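Local coordinates for long form salivary protein D7L1 (Anopheles stephensi, PDB 3NHI) that binds and sequesters cysteinyl leukotrienes and thromboxane A2 analogues in mosquito saliva, blunting host responses to blood feeding, at residues Ile190-Phe194 against Ala238-Tyr242; Asp259-Leu263 against Val283-Met287; Trp172-Arg177 against Thr292-Phe296; Lys161-Lys165 against Glu185-Ala189. One frame throughout, in Å; residues are numbered along the deposited sequence.

Contact 1 of 4, residues Ile190-Phe194 against Ala238-Tyr242; sequences IDCIF and AYDYY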
loop_
_atom_site.group_PDB
_atom_site.type_symbol
_atom_site.label_atom_id
_atom_site.label_comp_id
_atom_site.label_asym_id
_atom_site.label_seq_id
_atom_site.Cartn_x
_atom_site.Cartn_y
_atom_site.Cartn_z
ATOM N N ILE A 190 -12.291 10.536 6.516
ATOM C CA ILE A 190 -11.949 10.636 5.103
ATOM C C ILE A 190 -10.455 10.937 4.887
ATOM O O ILE A 190 -9.847 10.398 3.954
ATOM C CB ILE A 190 -12.890 11.630 4.361
ATOM C CG1 ILE A 190 -14.335 11.098 4.331
ATOM C CG2 ILE A 190 -12.413 11.886 2.932
ATOM C CD1 ILE A 190 -14.537 9.715 3.649
ATOM N N ASP A 191 -9.863 11.763 5.749
ATOM C CA ASP A 191 -8.423 11.990 5.675
ATOM C C ASP A 191 -7.656 10.684 5.904
ATOM O O ASP A 191 -6.728 10.343 5.150
ATOM C CB ASP A 191 -7.976 13.063 6.670
ATOM C CG ASP A 191 -6.498 13.323 6.596
ATOM O OD1 ASP A 191 -5.793 12.950 7.552
ATOM O OD2 ASP A 191 -6.033 13.872 5.579
ATOM N N CYS A 192 -8.073 9.937 6.920
ATOM C CA CYS A 192 -7.440 8.676 7.265
ATOM C C CYS A 192 -7.582 7.689 6.093
ATOM O O CYS A 192 -6.641 6.957 5.752
ATOM C CB CYS A 192 -8.073 8.160 8.562
ATOM S SG CYS A 192 -7.596 6.507 9.090
ATOM N N ILE A 193 -8.751 7.670 5.466
ATOM C CA ILE A 193 -8.977 6.766 4.348
ATOM C C ILE A 193 -8.163 7.168 3.125
ATOM O O ILE A 193 -7.528 6.327 2.492
ATOM C CB ILE A 193 -10.475 6.670 4.013
ATOM C CG1 ILE A 193 -11.226 5.994 5.162
ATOM C CG2 ILE A 193 -10.692 5.889 2.724
ATOM C CD1 ILE A 193 -12.737 6.223 5.138
ATOM N N PHE A 194 -8.172 8.453 2.788
ATOM C CA PHE A 194 -7.408 8.921 1.632
ATOM C C PHE A 194 -5.920 8.605 1.780
ATOM O O PHE A 194 -5.257 8.224 0.804
ATOM C CB PHE A 194 -7.632 10.419 1.370
ATOM C CG PHE A 194 -8.804 10.714 0.446
ATOM C CD1 PHE A 194 -10.010 10.015 0.556
ATOM C CD2 PHE A 194 -8.691 11.702 -0.532
ATOM C CE1 PHE A 194 -11.087 10.302 -0.306
ATOM C CE2 PHE A 194 -9.753 11.996 -1.391
ATOM C CZ PHE A 194 -10.946 11.293 -1.282
ATOM N N ALA A 238 -8.457 16.143 2.193
ATOM C CA ALA A 238 -9.082 14.914 1.719
ATOM C C ALA A 238 -10.599 15.055 1.597
ATOM O O ALA A 238 -11.175 14.706 0.567
ATOM C CB ALA A 238 -8.730 13.754 2.632
ATOM N N TYR A 239 -11.239 15.580 2.645
ATOM C CA TYR A 239 -12.689 15.761 2.637
ATOM C C TYR A 239 -13.177 16.634 1.493
ATOM O O TYR A 239 -14.222 16.345 0.905
ATOM C CB TYR A 239 -13.191 16.304 3.978
ATOM C CG TYR A 239 -14.697 16.358 4.035
ATOM C CD1 TYR A 239 -15.450 15.181 4.117
ATOM C CD2 TYR A 239 -15.371 17.573 3.958
ATOM C CE1 TYR A 239 -16.839 15.212 4.157
ATOM C CE2 TYR A 239 -16.754 17.618 4.003
ATOM C CZ TYR A 239 -17.483 16.433 4.094
ATOM O OH TYR A 239 -18.857 16.471 4.119
ATOM N N ASP A 240 -12.412 17.671 1.153
ATOM C CA ASP A 240 -12.772 18.533 0.022
ATOM C C ASP A 240 -12.838 17.762 -1.287
ATOM O O ASP A 240 -13.815 17.888 -2.037
ATOM C CB ASP A 240 -11.819 19.717 -0.097
ATOM C CG ASP A 240 -11.787 20.565 1.156
ATOM O OD1 ASP A 240 -12.867 20.830 1.730
ATOM O OD2 ASP A 240 -10.683 20.974 1.558
ATOM N N TYR A 241 -11.820 16.939 -1.552
ATOM C CA TYR A 241 -11.794 16.133 -2.776
ATOM C C TYR A 241 -12.908 15.100 -2.804
ATOM O O TYR A 241 -13.547 14.896 -3.826
ATOM C CB TYR A 241 -10.430 15.460 -2.963
ATOM C CG TYR A 241 -9.303 16.449 -3.139
ATOM C CD1 TYR A 241 -8.279 16.527 -2.201
ATOM C CD2 TYR A 241 -9.286 17.327 -4.216
ATOM C CE1 TYR A 241 -7.253 17.453 -2.339
ATOM C CE2 TYR A 241 -8.256 18.244 -4.376
ATOM C CZ TYR A 241 -7.237 18.296 -3.437
ATOM O OH TYR A 241 -6.217 19.216 -3.567
ATOM N N TYR A 242 -13.148 14.475 -1.659
ATOM C CA TYR A 242 -14.239 13.531 -1.504
ATOM C C TYR A 242 -15.595 14.179 -1.849
ATOM O O TYR A 242 -16.367 13.612 -2.624
ATOM C CB TYR A 242 -14.203 13.012 -0.068
ATOM C CG TYR A 242 -15.309 12.078 0.354
ATOM C CD1 TYR A 242 -15.409 10.782 -0.155
ATOM C CD2 TYR A 242 -16.246 12.486 1.297
ATOM C CE1 TYR A 242 -16.420 9.930 0.257
ATOM C CE2 TYR A 242 -17.251 11.632 1.721
ATOM C CZ TYR A 242 -17.335 10.359 1.201
ATOM O OH TYR A 242 -18.340 9.505 1.606
HETATM O O HOH W 1 -6.564 16.178 4.347
#
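The terminal methyl CD1 of I190 sits almost squarely over the Y242 ring, 3.7 Å from its centroid and 8° off the ring normal, a well-centred CH-pi contact. The torsions of both residues put it there: the ring leaves the backbone with CG opposite the main-chain N (chi1 176°), while the I190 chain folds at both chi1 and chi2 so that CG1 and CD1 follow the ring face. The other branch, I190 CG2, turns instead to the base of that side chain and meets Y242 CB at 3.7 Å. F194 flanks the same residue at about a right angle, its CZ 3.9 Å from Y242 CB, while the carbonyl O of A238 lies over one F194 ring face, 3.6 Å from CE2. Small A238 fits closest: its CB reaches D191 CA at 3.5 Å and F194 CB at 3.7 Å. At the more open margin, a water donates to D191 OD2 and accepts from A238 N, 2.9 Å away, giving that amide at the start of helix 238-246 a partner. The short helix axes lie 9.0 Å apart and nearly perpendicular, at 86°. Around this crossing, helix 251-266 adds F258 against F194 and F254 against Y242, strand 200-201 brings M200 onto F194, A238 and Y241, and the C159-C192 disulfide ties helix 184-196 to helix 155-163.

Contact 2 of 4, residues Asp259-Leu263 against Val283-Met287; sequences DFHEL and VKEEM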
loop_
_atom_site.group_PDB
_atom_site.type_symbol
_atom_site.label_atom_id
_atom_site.label_comp_id
_atom_site.label_asym_id
_atom_site.label_seq_id
_atom_site.Cartn_x
_atom_site.Cartn_y
_atom_site.Cartn_z
ATOM N N ASP A 259 -15.686 1.955 -3.241
ATOM C CA ASP A 259 -16.145 0.713 -2.614
ATOM C C ASP A 259 -15.231 -0.449 -2.998
ATOM O O ASP A 259 -14.881 -1.273 -2.148
ATOM C CB ASP A 259 -17.586 0.363 -3.027
ATOM C CG ASP A 259 -18.629 1.332 -2.490
ATOM O OD1 ASP A 259 -18.328 2.140 -1.587
ATOM O OD2 ASP A 259 -19.786 1.244 -2.959
ATOM N N PHE A 260 -14.816 -0.508 -4.262
ATOM C CA PHE A 260 -13.899 -1.579 -4.684
ATOM C C PHE A 260 -12.568 -1.439 -3.949
ATOM O O PHE A 260 -12.004 -2.437 -3.492
ATOM C CB PHE A 260 -13.707 -1.572 -6.203
ATOM C CG PHE A 260 -12.911 -2.740 -6.733
ATOM C CD1 PHE A 260 -13.081 -4.027 -6.220
ATOM C CD2 PHE A 260 -12.034 -2.554 -7.783
ATOM C CE1 PHE A 260 -12.365 -5.114 -6.742
ATOM C CE2 PHE A 260 -11.314 -3.628 -8.318
ATOM C CZ PHE A 260 -11.486 -4.912 -7.799
ATOM N N HIS A 261 -12.082 -0.202 -3.806
ATOM C CA HIS A 261 -10.855 -0.017 -3.043
ATOM C C HIS A 261 -11.057 -0.343 -1.561
ATOM O O HIS A 261 -10.137 -0.865 -0.920
ATOM C CB HIS A 261 -10.232 1.364 -3.248
ATOM C CG HIS A 261 -8.745 1.390 -3.031
ATOM N ND1 HIS A 261 -7.948 2.393 -3.538
ATOM C CD2 HIS A 261 -7.906 0.532 -2.395
ATOM C CE1 HIS A 261 -6.689 2.170 -3.200
ATOM N NE2 HIS A 261 -6.634 1.046 -2.509
ATOM N N GLU A 262 -12.247 -0.099 -1.013
ATOM C CA GLU A 262 -12.477 -0.573 0.355
ATOM C C GLU A 262 -12.195 -2.080 0.474
ATOM O O GLU A 262 -11.437 -2.514 1.355
ATOM C CB GLU A 262 -13.873 -0.255 0.893
ATOM C CG GLU A 262 -13.941 -0.752 2.331
ATOM C CD GLU A 262 -15.225 -0.480 3.077
ATOM O OE1 GLU A 262 -16.213 -0.004 2.478
ATOM O OE2 GLU A 262 -15.239 -0.779 4.289
ATOM N N LEU A 263 -12.780 -2.860 -0.432
ATOM C CA LEU A 263 -12.532 -4.294 -0.451
ATOM C C LEU A 263 -11.049 -4.624 -0.574
ATOM O O LEU A 263 -10.513 -5.420 0.199
ATOM C CB LEU A 263 -13.316 -4.950 -1.592
ATOM C CG LEU A 263 -13.035 -6.429 -1.857
ATOM C CD1 LEU A 263 -13.251 -7.306 -0.606
ATOM C CD2 LEU A 263 -13.908 -6.873 -3.002
ATOM N N VAL A 283 -18.791 -6.896 -5.142
ATOM C CA VAL A 283 -17.913 -6.229 -4.181
ATOM C C VAL A 283 -18.535 -6.242 -2.780
ATOM O O VAL A 283 -17.873 -6.603 -1.801
ATOM C CB VAL A 283 -17.574 -4.781 -4.631
ATOM C CG1 VAL A 283 -16.862 -4.013 -3.515
ATOM C CG2 VAL A 283 -16.714 -4.807 -5.869
ATOM N N LYS A 284 -19.807 -5.875 -2.693
ATOM C CA LYS A 284 -20.509 -5.870 -1.416
ATOM C C LYS A 284 -20.556 -7.256 -0.771
ATOM O O LYS A 284 -20.297 -7.394 0.422
ATOM C CB LYS A 284 -21.901 -5.269 -1.573
ATOM C CG LYS A 284 -21.865 -3.778 -1.883
ATOM C CD LYS A 284 -23.256 -3.173 -1.925
ATOM C CE LYS A 284 -23.214 -1.693 -2.276
ATOM N NZ LYS A 284 -22.874 -1.468 -3.706
ATOM N N GLU A 285 -20.841 -8.286 -1.566
ATOM C CA GLU A 285 -20.846 -9.659 -1.046
ATOM C C GLU A 285 -19.481 -10.077 -0.509
ATOM O O GLU A 285 -19.383 -10.673 0.565
ATOM C CB GLU A 285 -21.364 -10.646 -2.102
ATOM C CG GLU A 285 -22.862 -10.514 -2.381
ATOM C CD GLU A 285 -23.717 -10.601 -1.112
ATOM O OE1 GLU A 285 -24.505 -9.666 -0.861
ATOM O OE2 GLU A 285 -23.589 -11.594 -0.364
ATOM N N GLU A 286 -18.419 -9.743 -1.238
ATOM C CA GLU A 286 -17.062 -10.041 -0.784
ATOM C C GLU A 286 -16.699 -9.294 0.502
ATOM O O GLU A 286 -16.015 -9.843 1.371
ATOM C CB GLU A 286 -16.063 -9.723 -1.893
ATOM C CG GLU A 286 -16.112 -10.696 -3.062
ATOM C CD GLU A 286 -15.118 -11.824 -2.902
ATOM O OE1 GLU A 286 -14.321 -12.031 -3.844
ATOM O OE2 GLU A 286 -15.109 -12.481 -1.834
ATOM N N MET A 287 -17.175 -8.055 0.636
ATOM C CA MET A 287 -16.876 -7.259 1.828
ATOM C C MET A 287 -17.533 -7.815 3.087
ATOM O O MET A 287 -17.015 -7.632 4.178
ATOM C CB MET A 287 -17.249 -5.791 1.633
ATOM C CG MET A 287 -16.254 -5.048 0.747
ATOM S SD MET A 287 -16.195 -3.267 1.050
ATOM C CE MET A 287 -17.746 -2.749 0.322
HETATM O O HOH W 2 -20.550 0.200 -5.203
#
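M287 leaves its helix with CG opposite the carbonyl carbon and then bends at chi3 (-73°), which carries SD to the flank of E262; the glutamate, extended with CG opposite its own N (chi1 -178°), presents its whole length to that sulfur. The setting is helix-helix packing in an all-helical odorant-binding-protein-like protein. Helices 251-266 and 280-288 run in roughly the same direction here, their short axes 9.6 Å apart and inclined at 29°, so residues three or four apart on each helix face one another. L263 and V283 carry the apolar centre. L263 CD2 rests on E286 CB at 3.7 Å and L263 CB on M287 CG at 3.8 Å, while V283 uses its two methyls separately: CG1 lies 3.6 Å from the carbonyl O of D259, and CG2 packs on F260 CD1. On the M287 side SD is 3.6 Å from E262 OE1, but this is packing alongside the chain, since the carboxylate is engaged elsewhere: OE1 in a salt bridge with R176, OE2 in hydrogen bonds with S154 and T293. Such partners probably favour the ionised form of this buried acid. E286 contributes only its CB here, as its carboxylate turns off to a salt bridge with K275. D259 likewise gives OD1 to Y178 and R176. Its OD2 stands 4.2 Å from K284 NZ, too far for a salt bridge, and a water fills in, donating to OD2 at 2.6 Å and accepting only weakly from NZ.

Contact 3 of 4, residues Trp172-Arg177 against Thr292-Phe296; sequences WKNGRR and TTVHF. With SO4 (sulfate ion), chain D.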
loop_
_atom_site.group_PDB
_atom_site.type_symbol
_atom_site.label_atom_id
_atom_site.label_comp_id
_atom_site.label_asym_id
_atom_site.label_seq_id
_atom_site.Cartn_x
_atom_site.Cartn_y
_atom_site.Cartn_z
ATOM N N TRP A 172 -21.763 5.942 10.150
ATOM C CA TRP A 172 -21.771 4.726 9.358
ATOM C C TRP A 172 -22.223 3.505 10.168
ATOM O O TRP A 172 -22.007 2.363 9.751
ATOM C CB TRP A 172 -20.380 4.490 8.758
ATOM C CG TRP A 172 -19.862 5.618 7.897
ATOM C CD1 TRP A 172 -20.588 6.629 7.324
ATOM C CD2 TRP A 172 -18.505 5.813 7.483
ATOM N NE1 TRP A 172 -19.756 7.457 6.597
ATOM C CE2 TRP A 172 -18.475 6.975 6.679
ATOM C CE3 TRP A 172 -17.306 5.122 7.720
ATOM C CZ2 TRP A 172 -17.289 7.457 6.105
ATOM C CZ3 TRP A 172 -16.137 5.606 7.156
ATOM C CH2 TRP A 172 -16.138 6.757 6.356
ATOM N N LYS A 173 -22.883 3.762 11.296
ATOM C CA LYS A 173 -23.349 2.703 12.205
ATOM C C LYS A 173 -24.163 1.588 11.544
ATOM O O LYS A 173 -23.972 0.409 11.860
ATOM C CB LYS A 173 -24.132 3.302 13.386
ATOM C CG LYS A 173 -24.627 2.280 14.421
ATOM C CD LYS A 173 -23.473 1.676 15.220
ATOM C CE LYS A 173 -23.974 0.799 16.362
ATOM N NZ LYS A 173 -24.450 1.603 17.527
ATOM N N ASN A 174 -25.067 1.954 10.644
ATOM C CA ASN A 174 -25.858 0.958 9.909
ATOM C C ASN A 174 -25.190 0.476 8.608
ATOM O O ASN A 174 -25.773 -0.309 7.855
ATOM C CB ASN A 174 -27.266 1.500 9.639
ATOM C CG ASN A 174 -28.075 1.713 10.919
ATOM O OD1 ASN A 174 -27.925 0.981 11.900
ATOM N ND2 ASN A 174 -28.946 2.718 10.904
ATOM N N GLY A 175 -23.962 0.939 8.370
ATOM C CA GLY A 175 -23.228 0.715 7.123
ATOM C C GLY A 175 -22.786 2.066 6.587
ATOM O O GLY A 175 -23.491 3.064 6.743
ATOM N N ARG A 176 -21.615 2.108 5.959
ATOM C CA ARG A 176 -21.105 3.347 5.381
ATOM C C ARG A 176 -21.970 3.811 4.219
ATOM O O ARG A 176 -22.358 3.022 3.368
ATOM C CB ARG A 176 -19.661 3.147 4.917
ATOM C CG ARG A 176 -19.031 4.369 4.264
ATOM C CD ARG A 176 -17.552 4.149 3.980
ATOM N NE ARG A 176 -17.278 3.068 3.028
ATOM C CZ ARG A 176 -17.348 3.195 1.704
ATOM N NH1 ARG A 176 -17.716 4.352 1.152
ATOM N NH2 ARG A 176 -17.070 2.155 0.926
ATOM N N ARG A 177 -22.264 5.105 4.186
ATOM C CA ARG A 177 -22.956 5.687 3.043
ATOM C C ARG A 177 -22.234 6.968 2.616
ATOM O O ARG A 177 -21.203 7.339 3.195
ATOM C CB ARG A 177 -24.449 5.913 3.350
ATOM C CG ARG A 177 -25.217 4.615 3.608
ATOM C CD ARG A 177 -26.715 4.787 3.592
ATOM N NE ARG A 177 -27.243 4.992 2.242
ATOM C CZ ARG A 177 -28.541 5.057 1.951
ATOM N NH1 ARG A 177 -29.454 4.931 2.909
ATOM N NH2 ARG A 177 -28.930 5.250 0.699
ATOM N N THR A 292 -15.259 -4.812 7.362
ATOM C CA THR A 292 -15.483 -3.648 6.502
ATOM C C THR A 292 -16.681 -2.835 6.988
ATOM O O THR A 292 -17.314 -3.169 7.997
ATOM C CB THR A 292 -15.768 -4.056 5.043
ATOM O OG1 THR A 292 -17.057 -4.677 4.988
ATOM C CG2 THR A 292 -14.712 -5.005 4.521
ATOM N N THR A 293 -17.003 -1.776 6.250
ATOM C CA THR A 293 -18.105 -0.888 6.602
ATOM C C THR A 293 -19.362 -1.189 5.788
ATOM O O THR A 293 -20.266 -0.365 5.710
ATOM C CB THR A 293 -17.717 0.600 6.433
ATOM O OG1 THR A 293 -17.369 0.862 5.069
ATOM C CG2 THR A 293 -16.560 0.978 7.344
ATOM N N VAL A 294 -19.421 -2.388 5.216
ATOM C CA VAL A 294 -20.541 -2.811 4.364
ATOM C C VAL A 294 -21.851 -2.953 5.150
ATOM O O VAL A 294 -21.839 -3.188 6.362
ATOM C CB VAL A 294 -20.185 -4.130 3.605
ATOM C CG1 VAL A 294 -20.263 -5.348 4.527
ATOM C CG2 VAL A 294 -21.067 -4.318 2.362
ATOM N N HIS A 295 -22.967 -2.795 4.440
ATOM C CA HIS A 295 -24.304 -3.032 4.985
ATOM C C HIS A 295 -24.622 -4.522 5.016
ATOM O O HIS A 295 -24.448 -5.229 4.018
ATOM C CB HIS A 295 -25.366 -2.319 4.146
ATOM C CG HIS A 295 -25.312 -0.827 4.235
ATOM N ND1 HIS A 295 -24.338 -0.078 3.612
ATOM C CD2 HIS A 295 -26.130 0.058 4.857
ATOM C CE1 HIS A 295 -24.552 1.203 3.851
ATOM N NE2 HIS A 295 -25.631 1.312 4.608
ATOM N N PHE A 296 -25.096 -4.984 6.168
ATOM C CA PHE A 296 -25.515 -6.376 6.343
ATOM C C PHE A 296 -27.035 -6.514 6.370
ATOM O O PHE A 296 -27.764 -5.515 6.372
ATOM C CB PHE A 296 -24.912 -6.949 7.625
ATOM C CG PHE A 296 -23.429 -7.163 7.556
ATOM C CD1 PHE A 296 -22.544 -6.191 8.020
ATOM C CD2 PHE A 296 -22.910 -8.341 7.029
ATOM C CE1 PHE A 296 -21.169 -6.393 7.963
ATOM C CE2 PHE A 296 -21.535 -8.548 6.964
ATOM C CZ PHE A 296 -20.663 -7.578 7.429
HETATM S S SO4 D . -25.518 6.505 -0.934
HETATM O O1 SO4 D . -25.471 7.933 -1.228
HETATM O O2 SO4 D . -24.856 6.248 0.337
HETATM O O3 SO4 D . -24.842 5.764 -1.995
HETATM O O4 SO4 D . -26.913 6.079 -0.855
HETATM O O HOH W 3 -28.129 -2.049 6.080
#
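T293 OG1 is gripped from two sources: R176 NE donates to it at 3.0 Å across the contact, and E262 OE2 on helix 251-266 hydrogen-bonds to it as well. The NE bond is bent, 142° at the hydrogen, although OG1 lies near the guanidinium plane. The R176 chain is extended as far as CD and bends at chi3 (63°), which brings NE beside the hydroxyl while NH2 continues to the acids of helix 251-266. A second, straighter bond joins the same residues, R176 N to T293 O at 2.8 Å and 173°. Thus two irregular segments are clasped: W172-G175 forms a type I beta turn within the PBP/GOBP family region, and T292 opens an ST turn near the C-terminus, its OG1 accepting from V294 N. Behind the clasp, R176 CG lies over the centre of one W172 ring face, 3.5 Å above the plane. G175, having no side chain, lets the H295 imidazole lie flat against it, with CA 3.5 Å from the ring centroid and over the face. R177 crosses that imidazole at about a right angle, its CG 3.5 Å from H295 NE2 at the ring edge. Its guanidinium then reaches a sulfate, probably from the crystallisation liquor and also held by Y178 N and K255 NZ; R177 NH2 donates to sulfate O4 at 2.7 Å, whereas both bonds from NE are weak.

Contact 4 of 4, residues Lys161-Lys165 against Glu185-Ala189; sequences KRAWK and ELKDA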
loop_
_atom_site.group_PDB
_atom_site.type_symbol
_atom_site.label_atom_id
_atom_site.label_comp_id
_atom_site.label_asym_id
_atom_site.label_seq_id
_atom_site.Cartn_x
_atom_site.Cartn_y
_atom_site.Cartn_z
ATOM N N LYS A 161 -13.336 3.576 13.169
ATOM C CA LYS A 161 -13.106 3.265 14.583
ATOM C C LYS A 161 -12.352 4.398 15.283
ATOM O O LYS A 161 -12.576 4.669 16.463
ATOM C CB LYS A 161 -12.334 1.936 14.699
ATOM C CG LYS A 161 -12.015 1.506 16.130
ATOM C CD LYS A 161 -11.508 0.087 16.220
ATOM C CE LYS A 161 -11.145 -0.219 17.660
ATOM N NZ LYS A 161 -11.048 -1.685 17.923
ATOM N N ARG A 162 -11.462 5.062 14.558
ATOM C CA ARG A 162 -10.690 6.145 15.161
ATOM C C ARG A 162 -11.320 7.529 15.025
ATOM O O ARG A 162 -11.041 8.419 15.824
ATOM C CB ARG A 162 -9.250 6.104 14.683
ATOM C CG ARG A 162 -8.503 5.039 15.437
ATOM C CD ARG A 162 -7.619 4.237 14.559
ATOM N NE ARG A 162 -7.100 3.102 15.313
ATOM C CZ ARG A 162 -7.603 1.871 15.285
ATOM N NH1 ARG A 162 -8.651 1.557 14.520
ATOM N NH2 ARG A 162 -7.034 0.936 16.034
ATOM N N ALA A 163 -12.194 7.689 14.039
ATOM C CA ALA A 163 -12.910 8.949 13.853
ATOM C C ALA A 163 -14.086 9.123 14.813
ATOM O O ALA A 163 -14.335 10.233 15.295
ATOM C CB ALA A 163 -13.384 9.069 12.413
ATOM N N TRP A 164 -14.807 8.032 15.064
ATOM C CA TRP A 164 -15.916 8.011 16.014
ATOM C C TRP A 164 -15.546 7.124 17.194
ATOM O O TRP A 164 -15.869 5.930 17.221
ATOM C CB TRP A 164 -17.205 7.508 15.352
ATOM C CG TRP A 164 -17.818 8.472 14.376
ATOM C CD1 TRP A 164 -18.666 9.506 14.664
ATOM C CD2 TRP A 164 -17.655 8.476 12.948
ATOM N NE1 TRP A 164 -19.042 10.147 13.512
ATOM C CE2 TRP A 164 -18.431 9.539 12.442
ATOM C CE3 TRP A 164 -16.932 7.677 12.049
ATOM C CZ2 TRP A 164 -18.497 9.834 11.073
ATOM C CZ3 TRP A 164 -17.000 7.964 10.693
ATOM C CH2 TRP A 164 -17.775 9.037 10.219
ATOM N N LYS A 165 -14.854 7.716 18.159
ATOM C CA LYS A 165 -14.376 6.986 19.331
ATOM C C LYS A 165 -14.873 7.630 20.632
ATOM O O LYS A 165 -14.401 7.300 21.727
ATOM C CB LYS A 165 -12.840 6.870 19.304
ATOM C CG LYS A 165 -12.081 8.196 19.401
ATOM C CD LYS A 165 -10.566 7.970 19.340
ATOM C CE LYS A 165 -9.764 9.085 20.019
ATOM N NZ LYS A 165 -10.005 10.456 19.482
ATOM N N GLU A 185 -15.785 14.490 12.530
ATOM C CA GLU A 185 -15.505 13.058 12.508
ATOM C C GLU A 185 -15.433 12.523 11.077
ATOM O O GLU A 185 -14.548 11.730 10.742
ATOM C CB GLU A 185 -16.551 12.282 13.319
ATOM C CG GLU A 185 -16.580 12.592 14.831
ATOM C CD GLU A 185 -17.455 13.782 15.188
ATOM O OE1 GLU A 185 -18.073 14.399 14.292
ATOM O OE2 GLU A 185 -17.511 14.093 16.391
ATOM N N LEU A 186 -16.361 12.943 10.229
ATOM C CA LEU A 186 -16.334 12.514 8.835
ATOM C C LEU A 186 -15.081 13.027 8.127
ATOM O O LEU A 186 -14.438 12.287 7.372
ATOM C CB LEU A 186 -17.606 12.950 8.096
ATOM C CG LEU A 186 -17.724 12.496 6.636
ATOM C CD1 LEU A 186 -17.701 10.972 6.495
ATOM C CD2 LEU A 186 -19.004 13.056 6.054
ATOM N N LYS A 187 -14.719 14.281 8.377
ATOM C CA LYS A 187 -13.509 14.830 7.782
ATOM C C LYS A 187 -12.282 14.029 8.214
ATOM O O LYS A 187 -11.407 13.736 7.390
ATOM C CB LYS A 187 -13.337 16.313 8.124
ATOM C CG LYS A 187 -14.443 17.182 7.541
ATOM C CD LYS A 187 -14.249 18.645 7.903
ATOM C CE LYS A 187 -15.311 19.513 7.256
ATOM N NZ LYS A 187 -15.309 20.889 7.844
ATOM N N ASP A 188 -12.220 13.667 9.492
ATOM C CA ASP A 188 -11.115 12.868 9.993
ATOM C C ASP A 188 -11.081 11.483 9.347
ATOM O O ASP A 188 -10.024 11.034 8.872
ATOM C CB ASP A 188 -11.167 12.736 11.513
ATOM C CG ASP A 188 -9.981 11.976 12.049
ATOM O OD1 ASP A 188 -8.868 12.554 12.076
ATOM O OD2 ASP A 188 -10.137 10.795 12.405
ATOM N N ALA A 189 -12.228 10.801 9.332
ATOM C CA ALA A 189 -12.312 9.490 8.711
ATOM C C ALA A 189 -11.831 9.533 7.262
ATOM O O ALA A 189 -11.041 8.678 6.840
ATOM C CB ALA A 189 -13.734 8.944 8.788
HETATM O O HOH W 4 -8.536 10.159 14.607
HETATM O O HOH W 5 -20.486 12.655 13.416
#
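The W164 indole lies with one face against the aliphatic part of E185: CB stands 3.2 Å above the ring plane, offset toward the rim, and 3.5 Å from the centroid of the five-membered ring, a CH-pi contact. The E185 chain bends at chi2 (86°), and its carboxylate plane lies only 12° from that of the indole. A water at the ring edge, in its plane, accepts from W164 NE1 at 2.9 Å and donates to E185 OE1 at 3.1 Å. Farther along the indole, CZ3 touches A189 CB and CH2 reaches L186 CD1. At A163, the last residue of helix 155-163, the backbones come close, A163 and E185 being the nearest CA pair: A163 CB is 3.6 Å from A189 CB, while A163 O meets E185 CG at 3.3 Å. A second water donates to both R162 O and D188 OD2, the latter at 2.8 Å. Both segments belong to the PBP/GOBP region, where they join the end of one helix to the early turns of helix 184-196. Direct contacts are mostly carbon on ring and methyl on methyl, with some oxygens touching carbon, which implies an association resting on packing, its polar links supplied by bridging waters.

How the contacts relate
Contacts 1 and 4 share helix 184-196, with centres 11 Å apart, and Y239 packs on L186 and K187 between them. W172 of contact 3 ties that pair to the C-terminal segment: its ring touches L186, A189 and W164 of contact 4, and its CH2 lies 3.7 Å from I193 CD1 in the 190-194 segment. Contacts 2 and 3, also 11 Å apart, are joined by the polar bonds of E262 and by packing of V294 CG2 on K284 O at 3.7 Å. Contacts 1 and 2 do not touch. The bound eicosanoid occupies a pocket of residues between 12 and 151; of pocket residue K151, the side chain is about 12 Å from that of L263.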